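Local coordinates for protein peptidase, M20/M25/M40 family (Staphylococcus aureus, PDB 4EWT) that probably hydrolyses the amide bond of N-acylated amino acids or related substrates, as a dinuclear metal-dependent amidohydrolase of the M20 peptidase family, at residues Q4-T8 and T118-M122; F43-K47 and M112-E117. One frame throughout, in Å; residues are numbered along the deposited sequence.

Contact 1. Residues Q4-T8 and T118-M122; sequences QLIET and TLAEM
Met-122 and Thr-118 account for most of the surface that residues 118-122 bury against residues 4-8, and Leu-5 touches both of them. The thioether of Met-122 enters at about a right angle to the Leu-5 side chain, with SD 4.2 Å from CD2 of Leu-5. Its chain runs straight as far as the sulfur and then bends (chi3 75°), which carries CE to the backbone N of Leu-5 and over one face of the Gln-4 amide. CE of Met-122 lies 3.7 Å from OE1 of Gln-4, the two side chains arriving from opposite directions. On the other flank the methyl groups carry the packing: CG2 of Thr-118 sits 3.9 Å from CD2 of Leu-5 and 3.7 Å from CG2 of Thr-8, as the two threonine side chains pass in opposite directions.

In fold terms, helix 2-11 is laid against the C-terminal end of helix 105-120, where the last turn gives way to a loop, at the periphery of the domain that carries the eight-stranded mixed sheet. Leu-5 also touches Leu-385 of helix 372-386, so the N-terminal helix bridges two later helices of the chain.

Polar groups follow a different logic, for no hydrogen bond crosses between the segments. With its methyl anti to the backbone N (OG1 at chi1 -48°), Thr-8 presents carbon to the partner and turns OG1 back to the carbonyl O of Gln-4, 2.7 Å away. That oxygen also accepts from N of Thr-8, the two donors reaching it from opposite faces of the carbonyl plane. Glu-121 brings OE1 to 3.3 Å from CG2 of Thr-8, but its electrostatic partner is Lys-12, whose ammonium also bonds to OG1 of Thr-118; this hydroxyl is further tied to the carbonyl of Val-114.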
loop_
_atom_site.group_PDB
_atom_site.type_symbol
_atom_site.label_atom_id
_atom_site.label_comp_id
_atom_site.label_asym_id
_atom_site.label_seq_id
_atom_site.Cartn_x
_atom_site.Cartn_y
_atom_site.Cartn_z
ATOM N N GLN A 4 11.784 -40.233 -49.644
ATOM C CA GLN A 4 11.262 -39.475 -50.790
ATOM C C GLN A 4 10.764 -38.095 -50.366
ATOM O O GLN A 4 11.011 -37.099 -51.049
ATOM C CB GLN A 4 10.140 -40.246 -51.494
ATOM C CG GLN A 4 9.672 -39.586 -52.801
ATOM C CD GLN A 4 8.359 -40.136 -53.343
ATOM O OE1 GLN A 4 7.892 -41.206 -52.936
ATOM N NE2 GLN A 4 7.759 -39.403 -54.276
ATOM N N LEU A 5 10.062 -38.054 -49.234
ATOM C CA LEU A 5 9.570 -36.812 -48.655
ATOM C C LEU A 5 10.716 -35.823 -48.444
ATOM O O LEU A 5 10.667 -34.692 -48.936
ATOM C CB LEU A 5 8.874 -37.095 -47.322
ATOM C CG LEU A 5 7.739 -36.218 -46.768
ATOM C CD1 LEU A 5 7.962 -35.980 -45.289
ATOM C CD2 LEU A 5 7.503 -34.901 -47.505
ATOM N N ILE A 6 11.750 -36.261 -47.733
ATOM C CA ILE A 6 12.859 -35.380 -47.355
ATOM C C ILE A 6 13.552 -34.769 -48.573
ATOM O O ILE A 6 13.753 -33.550 -48.628
ATOM C CB ILE A 6 13.893 -36.095 -46.427
ATOM C CG1 ILE A 6 13.208 -36.719 -45.198
ATOM C CG2 ILE A 6 15.029 -35.147 -46.024
ATOM C CD1 ILE A 6 12.395 -35.749 -44.316
ATOM N N GLU A 7 13.881 -35.587 -49.571
ATOM C CA GLU A 7 14.569 -35.044 -50.731
ATOM C C GLU A 7 13.699 -34.174 -51.609
ATOM O O GLU A 7 14.169 -33.236 -52.191
ATOM C CB GLU A 7 15.332 -36.097 -51.543
ATOM C CG GLU A 7 15.176 -37.488 -51.090
ATOM C CD GLU A 7 16.485 -38.260 -51.061
ATOM O OE1 GLU A 7 16.977 -38.516 -49.950
ATOM O OE2 GLU A 7 17.026 -38.622 -52.135
ATOM N N THR A 8 12.426 -34.476 -51.690
ATOM C CA THR A 8 11.509 -33.562 -52.379
ATOM C C THR A 8 11.468 -32.206 -51.680
ATOM O O THR A 8 11.485 -31.164 -52.335
ATOM C CB THR A 8 10.068 -34.098 -52.458
ATOM O OG1 THR A 8 10.079 -35.450 -52.918
ATOM C CG2 THR A 8 9.243 -33.260 -53.418
ATOM N N THR A 118 3.688 -30.870 -51.708
ATOM C CA THR A 118 4.481 -32.097 -51.655
ATOM C C THR A 118 3.659 -33.297 -51.187
ATOM O O THR A 118 3.698 -34.345 -51.820
ATOM C CB THR A 118 5.723 -31.922 -50.772
ATOM O OG1 THR A 118 6.466 -30.785 -51.226
ATOM C CG2 THR A 118 6.608 -33.153 -50.842
ATOM N N LEU A 119 2.900 -33.142 -50.103
ATOM C CA LEU A 119 2.031 -34.221 -49.622
ATOM C C LEU A 119 0.982 -34.604 -50.664
ATOM O O LEU A 119 0.583 -35.764 -50.744
ATOM C CB LEU A 119 1.356 -33.855 -48.288
ATOM C CG LEU A 119 2.235 -33.720 -47.033
ATOM C CD1 LEU A 119 1.436 -33.183 -45.856
ATOM C CD2 LEU A 119 2.903 -35.059 -46.662
ATOM N N ALA A 120 0.556 -33.629 -51.470
ATOM C CA ALA A 120 -0.422 -33.855 -52.538
ATOM C C ALA A 120 0.090 -34.759 -53.667
ATOM O O ALA A 120 -0.709 -35.402 -54.361
ATOM C CB ALA A 120 -0.909 -32.529 -53.111
ATOM N N GLU A 121 1.406 -34.801 -53.855
ATOM C CA GLU A 121 1.991 -35.660 -54.879
ATOM C C GLU A 121 2.389 -37.026 -54.312
ATOM O O GLU A 121 2.951 -37.862 -55.019
ATOM C CB GLU A 121 3.136 -34.944 -55.625
ATOM C CG GLU A 121 4.370 -34.631 -54.819
ATOM C CD GLU A 121 5.113 -33.398 -55.319
ATOM O OE1 GLU A 121 6.290 -33.217 -54.930
ATOM O OE2 GLU A 121 4.529 -32.593 -56.081
ATOM N N MET A 122 2.050 -37.248 -53.043
ATOM C CA MET A 122 2.384 -38.486 -52.345
ATOM C C MET A 122 1.163 -39.199 -51.767
ATOM O O MET A 122 1.269 -39.892 -50.751
ATOM C CB MET A 122 3.397 -38.220 -51.229
ATOM C CG MET A 122 4.741 -37.679 -51.706
ATOM S SD MET A 122 5.931 -37.538 -50.358
ATOM C CE MET A 122 6.373 -39.258 -50.121
#

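Contact 2. Residues F43-K47 and M112-E117; sequences FYKGK and MLVLAE
Between an aliphatic group and an ammonium group lies the ring of Phe-43. Over one face comes CB of Leu-113, 3.8 Å from the ring centroid and 14° off the normal, a CH-pi contact; on the opposite face, displaced toward the rim, sits NZ of Lys-47. CE1 of Tyr-44 meets the Phe-43 ring at its edge, while CD2 of Phe-43 stands over the centre of the tyrosine ring. CB of Ala-116 lies at the edge of that tyrosine ring, 3.7 Å from CE1 of Tyr-44, and CD2 of Leu-113 approaches it obliquely.

A type II turn from Tyr-44 to Lys-47 follows helix 34-43 and brings the lysine back beside Phe-43. Residues 112-117 lie on helix 105-120, whose Met-112 and Ala-116 rest on strand 129-135 of the mixed sheet. The extended chain of Lys-47 (chi3 -159°, chi4 175°) carries its NZ to 2.7 Å from OE2 of Glu-117, a salt bridge in which the ammonium meets the oxygen from above the carboxylate plane. A weak bond leads from the same NZ to O of Phe-43. Lys-15 adds a second salt bridge to OE2, and Lys-12 pairs with OE1.

Three lysines thus converge on one carboxylate, which would favour its ionised form. The tyrosine end differs: OH of Tyr-44, 3.3 Å from CB of Ala-116, is buried without a polar partner, beside methyls of Ala-116 and Leu-113.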
loop_
_atom_site.group_PDB
_atom_site.type_symbol
_atom_site.label_atom_id
_atom_site.label_comp_id
_atom_site.label_asym_id
_atom_site.label_seq_id
_atom_site.Cartn_x
_atom_site.Cartn_y
_atom_site.Cartn_z
ATOM N N PHE A 43 -2.263 -20.149 -54.858
ATOM C CA PHE A 43 -1.157 -21.118 -54.856
ATOM C C PHE A 43 -1.615 -22.538 -55.206
ATOM O O PHE A 43 -0.930 -23.257 -55.944
ATOM C CB PHE A 43 -0.409 -21.107 -53.514
ATOM C CG PHE A 43 0.642 -22.190 -53.387
ATOM C CD1 PHE A 43 1.953 -21.958 -53.795
ATOM C CD2 PHE A 43 0.314 -23.443 -52.863
ATOM C CE1 PHE A 43 2.923 -22.953 -53.682
ATOM C CE2 PHE A 43 1.273 -24.448 -52.754
ATOM C CZ PHE A 43 2.583 -24.203 -53.158
ATOM N N TYR A 44 -2.774 -22.937 -54.687
ATOM C CA TYR A 44 -3.255 -24.302 -54.905
ATOM C C TYR A 44 -3.894 -24.560 -56.278
ATOM O O TYR A 44 -4.325 -25.679 -56.557
ATOM C CB TYR A 44 -4.179 -24.745 -53.768
ATOM C CG TYR A 44 -3.462 -24.877 -52.445
ATOM C CD1 TYR A 44 -2.578 -25.932 -52.216
ATOM C CD2 TYR A 44 -3.661 -23.949 -51.424
ATOM C CE1 TYR A 44 -1.912 -26.057 -51.018
ATOM C CE2 TYR A 44 -2.997 -24.070 -50.208
ATOM C CZ TYR A 44 -2.130 -25.128 -50.020
ATOM O OH TYR A 44 -1.463 -25.278 -48.849
ATOM N N LYS A 45 -3.921 -23.555 -57.131
ATOM C CA LYS A 45 -4.412 -23.717 -58.503
ATOM C C LYS A 45 -3.496 -24.638 -59.266
ATOM O O LYS A 45 -2.311 -24.477 -59.235
ATOM C CB LYS A 45 -4.500 -22.389 -59.233
ATOM C CG LYS A 45 -5.407 -21.369 -58.636
ATOM C CD LYS A 45 -6.816 -21.778 -58.633
ATOM C CE LYS A 45 -7.684 -20.575 -58.782
ATOM N NZ LYS A 45 -9.095 -20.861 -58.499
ATOM N N GLY A 46 -4.080 -25.629 -59.914
ATOM C CA GLY A 46 -3.321 -26.610 -60.700
ATOM C C GLY A 46 -2.790 -27.767 -59.879
ATOM O O GLY A 46 -2.131 -28.660 -60.410
ATOM N N LYS A 47 -3.082 -27.743 -58.577
ATOM C CA LYS A 47 -2.649 -28.793 -57.655
ATOM C C LYS A 47 -3.822 -29.645 -57.190
ATOM O O LYS A 47 -4.954 -29.167 -57.122
ATOM C CB LYS A 47 -1.842 -28.186 -56.504
ATOM C CG LYS A 47 -0.527 -27.642 -57.044
ATOM C CD LYS A 47 0.268 -26.798 -56.086
ATOM C CE LYS A 47 1.204 -25.942 -56.928
ATOM N NZ LYS A 47 1.983 -24.972 -56.148
ATOM N N MET A 112 4.295 -24.366 -45.158
ATOM C CA MET A 112 3.055 -25.130 -45.246
ATOM C C MET A 112 2.547 -25.250 -46.685
ATOM O O MET A 112 2.065 -26.309 -47.090
ATOM C CB MET A 112 1.970 -24.512 -44.357
ATOM C CG MET A 112 0.691 -25.346 -44.302
ATOM S SD MET A 112 0.947 -26.982 -43.552
ATOM C CE MET A 112 0.979 -26.502 -41.806
ATOM N N LEU A 113 2.644 -24.166 -47.455
ATOM C CA LEU A 113 2.225 -24.220 -48.857
ATOM C C LEU A 113 3.049 -25.245 -49.632
ATOM O O LEU A 113 2.494 -26.053 -50.382
ATOM C CB LEU A 113 2.306 -22.839 -49.532
ATOM C CG LEU A 113 1.325 -21.733 -49.128
ATOM C CD1 LEU A 113 1.767 -20.439 -49.774
ATOM C CD2 LEU A 113 -0.130 -22.045 -49.501
ATOM N N VAL A 114 4.361 -25.231 -49.426
ATOM C CA VAL A 114 5.262 -26.148 -50.125
ATOM C C VAL A 114 5.146 -27.590 -49.599
ATOM O O VAL A 114 5.252 -28.550 -50.367
ATOM C CB VAL A 114 6.730 -25.631 -50.100
ATOM C CG1 VAL A 114 7.678 -26.617 -50.778
ATOM C CG2 VAL A 114 6.821 -24.268 -50.773
ATOM N N LEU A 115 4.908 -27.745 -48.302
ATOM C CA LEU A 115 4.666 -29.068 -47.748
ATOM C C LEU A 115 3.359 -29.657 -48.277
ATOM O O LEU A 115 3.294 -30.846 -48.578
ATOM C CB LEU A 115 4.646 -29.027 -46.226
ATOM C CG LEU A 115 4.212 -30.322 -45.515
ATOM C CD1 LEU A 115 5.157 -31.474 -45.808
ATOM C CD2 LEU A 115 4.117 -30.083 -44.017
ATOM N N ALA A 116 2.324 -28.825 -48.370
ATOM C CA ALA A 116 1.012 -29.283 -48.817
ATOM C C ALA A 116 1.056 -29.765 -50.268
ATOM O O ALA A 116 0.524 -30.831 -50.589
ATOM C CB ALA A 116 -0.025 -28.190 -48.640
ATOM N N GLU A 117 1.705 -28.977 -51.124
ATOM C CA GLU A 117 1.988 -29.351 -52.511
ATOM C C GLU A 117 2.683 -30.707 -52.568
ATOM O O GLU A 117 2.302 -31.585 -53.358
ATOM C CB GLU A 117 2.866 -28.280 -53.170
ATOM C CG GLU A 117 3.428 -28.673 -54.547
ATOM C CD GLU A 117 4.388 -27.632 -55.105
ATOM O OE1 GLU A 117 5.493 -28.007 -55.545
ATOM O OE2 GLU A 117 4.042 -26.437 -55.101
#

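How the contacts relate
Both contacts use helix 105-120: 112-117 serves contact 2, and 118-122 takes its last turn and the residues just after it in contact 1, their centres about 12 Å apart. In sequence, the partners of contact 2 both fall between those of contact 1. Lys-12, just beyond helix 2-11, relates them chemically, since it forms salt bridges with Glu-121 of contact 1 and Glu-117 of contact 2. The opposite end of the shared helix approaches the active site, where the manganese ligands are Cys-103, His-105, Glu-139, His-164 and His-362, none in either contact. The side chain of Met-112 is about 13 Å from a manganese ion; both contacts pack the helix away from its metal-binding end.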